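Diaminopimelate decarboxylase (Helicobacter pylori, PDB 2QGH) catalyses the pyridoxal-phosphate-dependent decarboxylation of meso-diaminopimelate to L-lysine, the last step of lysine biosynthesis. Local coordinates at residues 202-207 / 221-226. Sequence-based numbering, arbitrary orientation.
With PLP (pyridoxal-5'-phosphate), chain B.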
loop_
_atom_site.group_PDB
_atom_site.type_symbol
_atom_site.label_atom_id
_atom_site.label_comp_id
_atom_site.label_asym_id
_atom_site.label_seq_id
_atom_site.Cartn_x
_atom_site.Cartn_y
_atom_site.Cartn_z
ATOM N N VAL A 202 31.474 -8.173 -1.828
ATOM C CA VAL A 202 31.003 -7.477 -3.022
ATOM C C VAL A 202 29.572 -7.954 -3.101
ATOM O O VAL A 202 29.280 -9.091 -2.722
ATOM C CB VAL A 202 31.671 -7.929 -4.342
ATOM C CG1 VAL A 202 32.090 -6.714 -5.124
ATOM C CG2 VAL A 202 32.831 -8.854 -4.083
ATOM N N HIS A 203 28.681 -7.114 -3.604
ATOM C CA HIS A 203 27.285 -7.515 -3.692
ATOM C C HIS A 203 26.568 -6.953 -4.917
ATOM O O HIS A 203 26.977 -5.938 -5.479
ATOM C CB HIS A 203 26.581 -7.091 -2.391
ATOM C CG HIS A 203 25.085 -7.129 -2.456
ATOM N ND1 HIS A 203 24.346 -6.199 -3.155
ATOM C CD2 HIS A 203 24.189 -7.975 -1.891
ATOM C CE1 HIS A 203 23.061 -6.467 -3.018
ATOM N NE2 HIS A 203 22.939 -7.540 -2.257
ATOM N N PHE A 204 25.515 -7.640 -5.347
ATOM C CA PHE A 204 24.707 -7.166 -6.462
ATOM C C PHE A 204 23.323 -7.799 -6.422
ATOM O O PHE A 204 23.148 -8.932 -5.961
ATOM C CB PHE A 204 25.373 -7.452 -7.817
ATOM C CG PHE A 204 25.327 -8.901 -8.242
ATOM C CD1 PHE A 204 26.443 -9.723 -8.093
ATOM C CD2 PHE A 204 24.175 -9.437 -8.823
ATOM C CE1 PHE A 204 26.411 -11.048 -8.518
ATOM C CE2 PHE A 204 24.140 -10.756 -9.246
ATOM C CZ PHE A 204 25.264 -11.567 -9.094
ATOM N N HIS A 205 22.338 -7.042 -6.885
ATOM C CA HIS A 205 20.962 -7.512 -6.947
ATOM C C HIS A 205 20.329 -6.788 -8.127
ATOM O O HIS A 205 20.036 -5.596 -8.037
ATOM C CB HIS A 205 20.208 -7.174 -5.662
ATOM C CG HIS A 205 18.800 -7.673 -5.664
ATOM N ND1 HIS A 205 18.483 -8.998 -5.460
ATOM C CD2 HIS A 205 17.634 -7.047 -5.950
ATOM C CE1 HIS A 205 17.183 -9.169 -5.622
ATOM N NE2 HIS A 205 16.645 -8.000 -5.920
ATOM N N ILE A 206 20.119 -7.508 -9.227
ATOM C CA ILE A 206 19.576 -6.897 -10.438
ATOM C C ILE A 206 18.061 -6.829 -10.628
ATOM O O ILE A 206 17.592 -6.184 -11.573
ATOM C CB ILE A 206 20.186 -7.551 -11.708
ATOM C CG1 ILE A 206 19.868 -9.045 -11.746
ATOM C CG2 ILE A 206 21.690 -7.336 -11.726
ATOM C CD1 ILE A 206 20.214 -9.717 -13.061
ATOM N N GLY A 207 17.293 -7.475 -9.752
ATOM C CA GLY A 207 15.847 -7.431 -9.890
ATOM C C GLY A 207 15.108 -8.521 -9.135
ATOM O O GLY A 207 15.722 -9.364 -8.480
ATOM N N GLN A 221 29.391 -12.847 -13.631
ATOM C CA GLN A 221 30.675 -12.802 -14.315
ATOM C C GLN A 221 31.316 -11.429 -14.183
ATOM O O GLN A 221 32.483 -11.310 -13.809
ATOM C CB GLN A 221 30.488 -13.146 -15.788
ATOM C CG GLN A 221 29.734 -14.438 -16.005
ATOM C CD GLN A 221 29.485 -14.735 -17.466
ATOM O OE1 GLN A 221 29.178 -13.836 -18.251
ATOM N NE2 GLN A 221 29.601 -16.006 -17.837
ATOM N N LYS A 222 30.551 -10.388 -14.486
ATOM C CA LYS A 222 31.075 -9.039 -14.398
ATOM C C LYS A 222 31.547 -8.704 -12.996
ATOM O O LYS A 222 32.622 -8.141 -12.827
ATOM C CB LYS A 222 30.029 -8.025 -14.858
ATOM C CG LYS A 222 29.889 -7.935 -16.378
ATOM C CD LYS A 222 29.527 -9.283 -17.004
ATOM C CE LYS A 222 29.467 -9.215 -18.529
ATOM N NZ LYS A 222 28.451 -8.245 -19.033
ATOM N N VAL A 223 30.750 -9.048 -11.989
ATOM C CA VAL A 223 31.121 -8.758 -10.606
ATOM C C VAL A 223 32.267 -9.653 -10.147
ATOM O O VAL A 223 33.065 -9.262 -9.299
ATOM C CB VAL A 223 29.914 -8.924 -9.646
ATOM C CG1 VAL A 223 30.336 -8.630 -8.208
ATOM C CG2 VAL A 223 28.791 -7.973 -10.066
ATOM N N ALA A 224 32.349 -10.858 -10.699
ATOM C CA ALA A 224 33.434 -11.760 -10.335
ATOM C C ALA A 224 34.725 -11.156 -10.884
ATOM O O ALA A 224 35.799 -11.293 -10.288
ATOM C CB ALA A 224 33.209 -13.140 -10.927
ATOM N N LYS A 225 34.613 -10.468 -12.016
ATOM C CA LYS A 225 35.781 -9.853 -12.620
ATOM C C LYS A 225 36.263 -8.694 -11.757
ATOM O O LYS A 225 37.448 -8.600 -11.441
ATOM C CB LYS A 225 35.462 -9.375 -14.038
ATOM C CG LYS A 225 36.660 -8.812 -14.786
ATOM C CD LYS A 225 36.338 -8.597 -16.260
ATOM C CE LYS A 225 37.498 -7.969 -17.012
ATOM N NZ LYS A 225 37.186 -7.833 -18.469
ATOM N N ILE A 226 35.347 -7.814 -11.364
ATOM C CA ILE A 226 35.727 -6.678 -10.533
ATOM C C ILE A 226 36.289 -7.180 -9.201
ATOM O O ILE A 226 37.238 -6.604 -8.660
ATOM C CB ILE A 226 34.523 -5.733 -10.271
ATOM C CG1 ILE A 226 33.430 -6.474 -9.510
ATOM C CG2 ILE A 226 33.955 -5.227 -11.589
ATOM C CD1 ILE A 226 32.176 -5.647 -9.263
HETATM N N1 PLP B . 18.100 -8.710 -1.753
HETATM C C2 PLP B . 17.933 -7.344 -2.066
HETATM C C2A PLP B . 19.033 -6.382 -1.845
HETATM C C3 PLP B . 16.646 -6.914 -2.580
HETATM O O3 PLP B . 16.419 -5.587 -2.887
HETATM C C4 PLP B . 15.614 -7.833 -2.769
HETATM C C4A PLP B . 14.451 -7.324 -3.546
HETATM C C5 PLP B . 15.785 -9.186 -2.443
HETATM C C6 PLP B . 17.069 -9.638 -1.950
HETATM C C5A PLP B . 14.728 -10.201 -2.359
HETATM O O4P PLP B . 14.452 -10.680 -3.656
HETATM P P PLP B . 13.418 -11.688 -3.898
HETATM O O1P PLP B . 12.129 -11.687 -3.019
HETATM O O2P PLP B . 14.205 -13.060 -3.717
HETATM O O3P PLP B . 12.951 -11.463 -5.387
#
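V223 reaches from helix 213-232 toward the strand and brings both methyls to the contact. V223 CG2 meets the F204 ring obliquely, 3.5 Å from F204 CD1. V223 CG1, anti to the backbone N (chi1 179°), lies between that ring and V202, with V202 CG1 4.0 Å away. One helical turn along, I226 CD1 comes within 4.3 Å of V202 CG1. The touching is therefore done entirely by carbon, on the helix-facing side of strand 197-203 and the residues that follow. A219 and S220 of the helix also touch the F204 ring. F240, from the next strand, packs on both F204 and V223, while backbone bonds from V202 and F204 to D241 tie the chain to that strand.

H203 and H205 point to the other side, into the barrel. H205 lays its ring over the pyridine of PLP, with H205 CD2 3.5 Å from C3 of the cofactor; G207 N sits over its opposite face, and ND1 is hydrogen-bonded to G244 N. H203 meets the cofactor methyl C2A with its edge, and E279 holds its NE2. This is a beta-alpha unit of the TIM-like barrel of this decarboxylase family: carbon-only contacts join helix and strand on the outside, while inside H205 lies against the cofactor ring and H203 borders its methyl.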